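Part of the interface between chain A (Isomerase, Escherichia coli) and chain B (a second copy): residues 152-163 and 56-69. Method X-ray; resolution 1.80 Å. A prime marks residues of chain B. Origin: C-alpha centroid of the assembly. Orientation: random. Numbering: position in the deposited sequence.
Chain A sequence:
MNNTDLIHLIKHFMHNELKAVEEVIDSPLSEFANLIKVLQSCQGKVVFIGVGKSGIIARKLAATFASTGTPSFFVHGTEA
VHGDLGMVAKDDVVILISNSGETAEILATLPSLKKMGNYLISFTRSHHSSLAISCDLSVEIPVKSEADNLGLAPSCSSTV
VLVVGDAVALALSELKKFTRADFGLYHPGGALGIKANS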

ATOM      1  N   LEU A 152     -17.078 -18.882   1.052  1.00 19.00           N
ATOM      2  CA  LEU A 152     -15.629 -18.748   1.242  1.00 19.80           C
ATOM      3  C   LEU A 152     -15.039 -17.345   1.068  1.00 19.21           C
ATOM      4  O   LEU A 152     -13.982 -17.052   1.648  1.00 19.63           O
ATOM      5  CB  LEU A 152     -14.880 -19.690   0.301  1.00 20.13           C
ATOM      6  CG  LEU A 152     -15.072 -21.205   0.581  1.00 19.47           C
ATOM      7  CD1 LEU A 152     -14.408 -21.989  -0.533  1.00 20.04           C
ATOM      8  CD2 LEU A 152     -14.545 -21.588   1.976  1.00 21.80           C
ATOM      9  N   ALA A 153     -15.678 -16.517   0.249  1.00 19.19           N
ATOM     10  CA  ALA A 153     -15.065 -15.231  -0.151  1.00 16.93           C
ATOM     11  C   ALA A 153     -15.601 -14.092   0.741  1.00 18.08           C
ATOM     12  O   ALA A 153     -16.834 -13.872   0.770  1.00 19.49           O
ATOM     13  CB  ALA A 153     -15.358 -14.940  -1.620  1.00 18.45           C
ATOM     14  N   PRO A 154     -14.705 -13.350   1.468  1.00 16.76           N
ATOM     15  CA  PRO A 154     -15.186 -12.203   2.257  1.00 15.77           C
ATOM     16  C   PRO A 154     -15.943 -11.212   1.375  1.00 15.78           C
ATOM     17  O   PRO A 154     -15.411 -10.746   0.334  1.00 16.47           O
ATOM     18  CB  PRO A 154     -13.872 -11.562   2.750  1.00 16.08           C
ATOM     19  CG  PRO A 154     -12.960 -12.735   2.931  1.00 17.52           C
ATOM     20  CD  PRO A 154     -13.314 -13.722   1.837  1.00 16.16           C
ATOM     21  N   SER A 155     -17.200 -10.954   1.733  1.00 14.31           N
ATOM     22  CA  SER A 155     -18.110 -10.187   0.867  1.00 14.54           C
ATOM     23  C   SER A 155     -19.150  -9.624   1.850  1.00 15.38           C
ATOM     24  O   SER A 155     -19.075  -8.437   2.214  1.00 13.86           O
ATOM     25  CB  SER A 155     -18.741 -11.110  -0.225  1.00 15.58           C
ATOM     26  OG  SER A 155     -19.076 -12.361   0.400  1.00 16.21           O
ATOM     27  N   CYS A 156     -20.033 -10.478   2.393  1.00 14.07           N
ATOM     28  CA  CYS A 156     -20.863 -10.031   3.516  1.00 14.67           C
ATOM     29  C   CYS A 156     -20.014  -9.510   4.693  1.00 13.75           C
ATOM     30  O   CYS A 156     -20.306  -8.428   5.197  1.00 13.07           O
ATOM     31  CB  CYS A 156     -21.751 -11.158   4.007  1.00 15.63           C
ATOM     32  SG  CYS A 156     -22.899 -11.699   2.730  1.00 19.94           S
ATOM     33  N   SER A 157     -18.965 -10.241   5.108  1.00 13.79           N
ATOM     34  CA  SER A 157     -18.215  -9.810   6.292  1.00 13.25           C
ATOM     35  C   SER A 157     -17.459  -8.478   6.076  1.00 13.73           C
ATOM     36  O   SER A 157     -17.539  -7.573   6.923  1.00 13.25           O
ATOM     37  CB  SER A 157     -17.240 -10.884   6.764  1.00 14.88           C
ATOM     38  OG  SER A 157     -16.328 -11.181   5.735  1.00 13.96           O
ATOM     39  N   SER A 158     -16.725  -8.354   4.958  1.00 13.25           N
ATOM     40  CA  SER A 158     -15.998  -7.091   4.703  1.00 12.73           C
ATOM     41  C   SER A 158     -16.967  -5.917   4.543  1.00 11.42           C
ATOM     42  O   SER A 158     -16.640  -4.786   5.004  1.00 10.67           O
ATOM     43  CB  SER A 158     -15.036  -7.263   3.481  1.00 14.34           C
ATOM     44  OG  SER A 158     -15.717  -7.997   2.448  1.00 16.96           O
ATOM     45  N   THR A 159     -18.123  -6.126   3.896  1.00 10.02           N
ATOM     46  CA  THR A 159     -19.073  -5.026   3.749  1.00 10.56           C
ATOM     47  C   THR A 159     -19.693  -4.618   5.086  1.00  9.85           C
ATOM     48  O   THR A 159     -19.843  -3.447   5.346  1.00  9.32           O
ATOM     49  CB  THR A 159     -20.152  -5.382   2.712  1.00 11.98           C
ATOM     50  OG1 THR A 159     -19.491  -5.455   1.442  1.00 11.56           O
ATOM     51  CG2 THR A 159     -21.281  -4.318   2.620  1.00 11.76           C
ATOM     52  N   VAL A 160     -20.052  -5.594   5.924  1.00  9.78           N
ATOM     53  CA  VAL A 160     -20.635  -5.260   7.192  1.00 10.33           C
ATOM     54  C   VAL A 160     -19.653  -4.440   8.053  1.00  9.97           C
ATOM     55  O   VAL A 160     -20.055  -3.475   8.722  1.00  9.57           O
ATOM     56  CB  VAL A 160     -21.028  -6.537   7.951  1.00 12.43           C
ATOM     57  CG1 VAL A 160     -21.395  -6.137   9.381  1.00 14.66           C
ATOM     58  CG2 VAL A 160     -22.236  -7.149   7.234  1.00 13.41           C
ATOM     59  N   VAL A 161     -18.397  -4.879   8.108  1.00  9.47           N
ATOM     60  CA  VAL A 161     -17.366  -4.135   8.882  1.00  9.29           C
ATOM     61  C   VAL A 161     -17.174  -2.719   8.350  1.00  9.75           C
ATOM     62  O   VAL A 161     -17.005  -1.758   9.138  1.00 10.03           O
ATOM     63  CB  VAL A 161     -16.009  -4.912   8.962  1.00  9.88           C
ATOM     64  CG1 VAL A 161     -15.070  -4.169   9.909  1.00 11.25           C
ATOM     65  CG2 VAL A 161     -16.337  -6.236   9.613  1.00 11.56           C
ATOM     66  N   LEU A 162     -17.223  -2.586   7.025  1.00  7.94           N
ATOM     67  CA  LEU A 162     -17.096  -1.244   6.442  1.00  8.70           C
ATOM     68  C   LEU A 162     -18.252  -0.326   6.879  1.00  8.09           C
ATOM     69  O   LEU A 162     -18.032   0.832   7.240  1.00  8.09           O
ATOM     70  CB  LEU A 162     -17.061  -1.316   4.910  1.00  8.48           C
ATOM     71  CG  LEU A 162     -16.997   0.051   4.179  1.00  8.98           C
ATOM     72  CD1 LEU A 162     -15.708   0.805   4.568  1.00  9.36           C
ATOM     73  CD2 LEU A 162     -17.066  -0.202   2.670  1.00  9.24           C
ATOM     74  N   VAL A 163     -19.456  -0.848   6.822  1.00  8.03           N
ATOM     75  CA  VAL A 163     -20.642  -0.030   7.164  1.00  7.99           C
ATOM     76  C   VAL A 163     -20.588   0.339   8.642  1.00  8.25           C
ATOM     77  O   VAL A 163     -20.816   1.515   8.993  1.00  8.76           O
ATOM     78  CB  VAL A 163     -21.955  -0.758   6.813  1.00  7.77           C
ATOM     79  CG1 VAL A 163     -23.199   0.036   7.316  1.00  8.52           C
ATOM     80  CG2 VAL A 163     -22.044  -0.913   5.292  1.00  8.58           C
TER
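Chain B 56-69: IIARKLAATFASTG

This is a small, well-buried contact in which a helix of chain B runs alongside a loop and the first turns of a helix of chain A, held at its middle by one lysine and packed at its two ends by apolar groups. It covers 216 Å², counted over both sides.

Chain B is helical from Ile56′ to Ser67′, continuing a helix that begins earlier in the chain, and Thr68′ is the first residue to leave helical angles. Chain A is extended at Ala153 and Pro154, and its helix starts at Cys156, with Ser155 in the N-cap position. The two chains run in opposite senses. Ala153 CA lies 7.4 Å from Thr68′ CA. Ser158 CA lies 9.3 Å from Lys60′ CA. Leu162 CA lies 10.3 Å from Ile57′ CA. The widening distances show that the backbones diverge toward Ile57′, where longer side chains are needed to meet.

Lys60′ is the centre of the contact and, with 49 Å² covered, gives up more surface than any other residue here. Its CA-to-CB bond points toward chain A, and chi3 and chi4 are both t, so the outer part of the chain is extended and delivers the ammonium to the loop. There Lys60′ NZ donates a hydrogen bond of 3.0 Å to Pro154 O. Pro154 has no backbone NH to donate, but its carbonyl can accept, and here it takes this bond as well as one from a water. Lys60′ NZ also donates to Thr64′ OG1, at 2.9 Å, one turn further along its own helix, so the buried charge is met by neutral oxygens from both chains. Alongside, the small Ser158 points toward chain B, and its OG lies 3.4 Å from Lys60′ CE, leaving room for the lysine stem to pass.

Two waters complete the polar centre. Water 1 accepts from Ser158 OG at 2.5 Å and, weakly, from Lys60′ NZ at 3.1 Å, and donates to Thr159 OG1 at 2.9 Å. Water 2 donates to Pro154 O at 2.7 Å and is hydrogen-bonded to Thr64′ OG1, also at 2.7 Å. It thus bridges Pro154 O and Thr64′ OG1, which stand 4.2 Å apart, too far for a direct bond.

At the loop end, Ala153 points its methyl toward chain B, and its CB meets Thr68′ CG2 at 3.9 Å. The short side chain fits where the backbones come closest. Threonine serves two purposes here: its methyl packs on alanine, while Thr68′ OG1 donates to Thr64′ O at 2.8 Å as the helix ends. On the chain A side, Ser155 OG donates to Ala153 O at 2.7 Å, tying the loop together.

At the other end, Leu162 points toward chain B and its CD2 lies 4.2 Å from Ile57′ CD1. Ile57′ leaves its backbone sideways, but its end comes nearer, so two long branched side chains span the wider gap.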

ATOM      1  N   ILE B  56      -9.133   2.842  -2.417  1.00  6.92           N
ATOM      2  CA  ILE B  56      -9.049   1.717  -1.425  1.00  6.80           C
ATOM      3  C   ILE B  56     -10.077   0.653  -1.729  1.00  6.94           C
ATOM      4  O   ILE B  56      -9.736  -0.535  -1.702  1.00  7.14           O
ATOM      5  CB  ILE B  56      -9.189   2.231   0.001  1.00  6.93           C
ATOM      6  CG1 ILE B  56      -8.096   3.278   0.255  1.00  7.00           C
ATOM      7  CG2 ILE B  56      -9.041   1.052   1.004  1.00  6.53           C
ATOM      8  CD1 ILE B  56      -8.301   4.054   1.577  1.00  7.13           C
ATOM      9  N   ILE B  57     -11.309   1.068  -2.043  1.00  7.44           N
ATOM     10  CA  ILE B  57     -12.325   0.070  -2.551  1.00  8.19           C
ATOM     11  C   ILE B  57     -11.796  -0.678  -3.827  1.00  8.20           C
ATOM     12  O   ILE B  57     -11.952  -1.903  -3.940  1.00  8.15           O
ATOM     13  CB  ILE B  57     -13.682   0.750  -2.879  1.00  8.76           C
ATOM     14  CG1 ILE B  57     -14.278   1.357  -1.613  1.00  9.24           C
ATOM     15  CG2 ILE B  57     -14.670  -0.234  -3.554  1.00  9.90           C
ATOM     16  CD1 ILE B  57     -14.180   0.537  -0.317  1.00  9.51           C
ATOM     17  N   ALA B  58     -11.138   0.064  -4.729  1.00  7.91           N
ATOM     18  CA  ALA B  58     -10.576  -0.560  -5.976  1.00  8.14           C
ATOM     19  C   ALA B  58      -9.531  -1.611  -5.585  1.00  8.00           C
ATOM     20  O   ALA B  58      -9.486  -2.694  -6.198  1.00  7.13           O
ATOM     21  CB  ALA B  58      -9.965   0.491  -6.836  1.00  8.54           C
ATOM     22  N   ARG B  59      -8.722  -1.341  -4.542  1.00  8.16           N
ATOM     23  CA  ARG B  59      -7.778  -2.349  -4.062  1.00  8.84           C
ATOM     24  C   ARG B  59      -8.481  -3.630  -3.552  1.00  8.66           C
ATOM     25  O   ARG B  59      -8.031  -4.750  -3.849  1.00  7.70           O
ATOM     26  CB  ARG B  59      -6.857  -1.739  -3.024  1.00 11.26           C
ATOM     27  CG  ARG B  59      -6.101  -2.768  -2.207  1.00 17.76           C
ATOM     28  CD  ARG B  59      -5.323  -2.016  -1.092  1.00 23.10           C
ATOM     29  NE  ARG B  59      -4.446  -1.000  -1.668  1.00 24.59           N
ATOM     30  CZ  ARG B  59      -3.258  -1.288  -2.211  1.00 29.29           C
ATOM     31  NH1 ARG B  59      -2.835  -2.568  -2.272  1.00 31.57           N
ATOM     32  NH2 ARG B  59      -2.506  -0.328  -2.735  1.00 26.65           N
ATOM     33  N   LYS B  60      -9.587  -3.451  -2.788  1.00  7.73           N
ATOM     34  CA  LYS B  60     -10.358  -4.585  -2.273  1.00  7.53           C
ATOM     35  C   LYS B  60     -10.946  -5.361  -3.478  1.00  6.85           C
ATOM     36  O   LYS B  60     -10.842  -6.622  -3.531  1.00  6.11           O
ATOM     37  CB  LYS B  60     -11.499  -4.103  -1.349  1.00  8.19           C
ATOM     38  CG  LYS B  60     -12.043  -5.239  -0.440  1.00  8.75           C
ATOM     39  CD  LYS B  60     -13.082  -6.155  -1.153  1.00  9.82           C
ATOM     40  CE  LYS B  60     -13.844  -7.065  -0.171  1.00 10.87           C
ATOM     41  NZ  LYS B  60     -14.735  -8.055  -0.929  1.00 10.73           N
ATOM     42  N   LEU B  61     -11.515  -4.636  -4.459  1.00  6.43           N
ATOM     43  CA  LEU B  61     -12.133  -5.350  -5.603  1.00  6.59           C
ATOM     44  C   LEU B  61     -11.128  -6.118  -6.409  1.00  6.56           C
ATOM     45  O   LEU B  61     -11.410  -7.257  -6.850  1.00  7.08           O
ATOM     46  CB  LEU B  61     -12.892  -4.343  -6.504  1.00  6.60           C
ATOM     47  CG  LEU B  61     -14.112  -3.686  -5.863  1.00  7.39           C
ATOM     48  CD1 LEU B  61     -14.811  -2.679  -6.794  1.00  7.71           C
ATOM     49  CD2 LEU B  61     -15.118  -4.770  -5.374  1.00  6.79           C
ATOM     50  N   ALA B  62      -9.946  -5.548  -6.633  1.00  6.12           N
ATOM     51  CA  ALA B  62      -8.915  -6.305  -7.395  1.00  6.40           C
ATOM     52  C   ALA B  62      -8.589  -7.603  -6.657  1.00  6.42           C
ATOM     53  O   ALA B  62      -8.494  -8.667  -7.272  1.00  6.55           O
ATOM     54  CB  ALA B  62      -7.616  -5.421  -7.542  1.00  6.28           C
ATOM     55  N   ALA B  63      -8.443  -7.507  -5.327  1.00  6.48           N
ATOM     56  CA  ALA B  63      -8.114  -8.706  -4.499  1.00  7.00           C
ATOM     57  C   ALA B  63      -9.250  -9.773  -4.577  1.00  7.24           C
ATOM     58  O   ALA B  63      -8.982 -10.972  -4.771  1.00  6.93           O
ATOM     59  CB  ALA B  63      -7.834  -8.299  -3.043  1.00  6.88           C
ATOM     60  N   THR B  64     -10.484  -9.307  -4.470  1.00  7.02           N
ATOM     61  CA  THR B  64     -11.648 -10.178  -4.526  1.00  8.10           C
ATOM     62  C   THR B  64     -11.782 -10.842  -5.908  1.00  7.61           C
ATOM     63  O   THR B  64     -12.014 -12.082  -6.007  1.00  8.22           O
ATOM     64  CB  THR B  64     -12.894  -9.408  -4.073  1.00  9.03           C
ATOM     65  OG1 THR B  64     -12.773  -9.276  -2.630  1.00 10.15           O
ATOM     66  CG2 THR B  64     -14.184 -10.253  -4.332  1.00  9.26           C
ATOM     67  N   PHE B  65     -11.597 -10.047  -6.972  1.00  7.64           N
ATOM     68  CA  PHE B  65     -11.581 -10.646  -8.318  1.00  7.84           C
ATOM     69  C   PHE B  65     -10.557 -11.765  -8.403  1.00  8.10           C
ATOM     70  O   PHE B  65     -10.904 -12.883  -8.859  1.00  8.48           O
ATOM     71  CB  PHE B  65     -11.222  -9.589  -9.411  1.00  8.40           C
ATOM     72  CG  PHE B  65     -12.422  -8.865  -9.981  1.00  9.47           C
ATOM     73  CD1 PHE B  65     -13.380  -8.255  -9.177  1.00  9.00           C
ATOM     74  CD2 PHE B  65     -12.533  -8.762 -11.377  1.00 11.00           C
ATOM     75  CE1 PHE B  65     -14.503  -7.553  -9.736  1.00  9.89           C
ATOM     76  CE2 PHE B  65     -13.626  -8.063 -11.961  1.00 12.63           C
ATOM     77  CZ  PHE B  65     -14.624  -7.482 -11.134  1.00 11.34           C
ATOM     78  N   ALA B  66      -9.298 -11.481  -8.036  1.00  7.89           N
ATOM     79  CA  ALA B  66      -8.209 -12.463  -8.131  1.00  8.36           C
ATOM     80  C   ALA B  66      -8.458 -13.730  -7.308  1.00  8.87           C
ATOM     81  O   ALA B  66      -8.244 -14.850  -7.818  1.00  9.50           O
ATOM     82  CB  ALA B  66      -6.863 -11.833  -7.673  1.00  7.93           C
ATOM     83  N   SER B  67      -8.960 -13.546  -6.099  1.00  9.15           N
ATOM     84  CA  SER B  67      -9.121 -14.659  -5.143  1.00 10.50           C
ATOM     85  C   SER B  67     -10.257 -15.570  -5.588  1.00 11.09           C
ATOM     86  O   SER B  67     -10.355 -16.719  -5.111  1.00 12.59           O
ATOM     87  CB  SER B  67      -9.396 -14.142  -3.745  1.00 12.09           C
ATOM     88  OG  SER B  67     -10.625 -13.466  -3.718  1.00 14.11           O
ATOM     89  N   THR B  68     -11.108 -15.056  -6.477  1.00  9.94           N
ATOM     90  CA  THR B  68     -12.262 -15.807  -7.005  1.00  9.23           C
ATOM     91  C   THR B  68     -12.149 -16.166  -8.468  1.00  9.39           C
ATOM     92  O   THR B  68     -13.152 -16.599  -9.070  1.00  9.82           O
ATOM     93  CB  THR B  68     -13.604 -15.076  -6.741  1.00  9.32           C
ATOM     94  OG1 THR B  68     -13.634 -13.829  -7.457  1.00  9.03           O
ATOM     95  CG2 THR B  68     -13.808 -14.830  -5.190  1.00  9.69           C
ATOM     96  N   GLY B  69     -10.935 -16.058  -9.026  1.00  9.78           N
ATOM     97  CA  GLY B  69     -10.598 -16.667 -10.321  1.00 10.02           C
ATOM     98  C   GLY B  69     -10.520 -15.727 -11.498  1.00 10.66           C
ATOM     99  O   GLY B  69     -10.422 -16.201 -12.593  1.00 11.25           O
TER
HETATM  100  O   HOH W   1     -16.976  -6.621   0.729  1.00 14.78           O
HETATM  101  O   HOH W   2     -13.219 -11.500  -1.097  1.00 21.36           O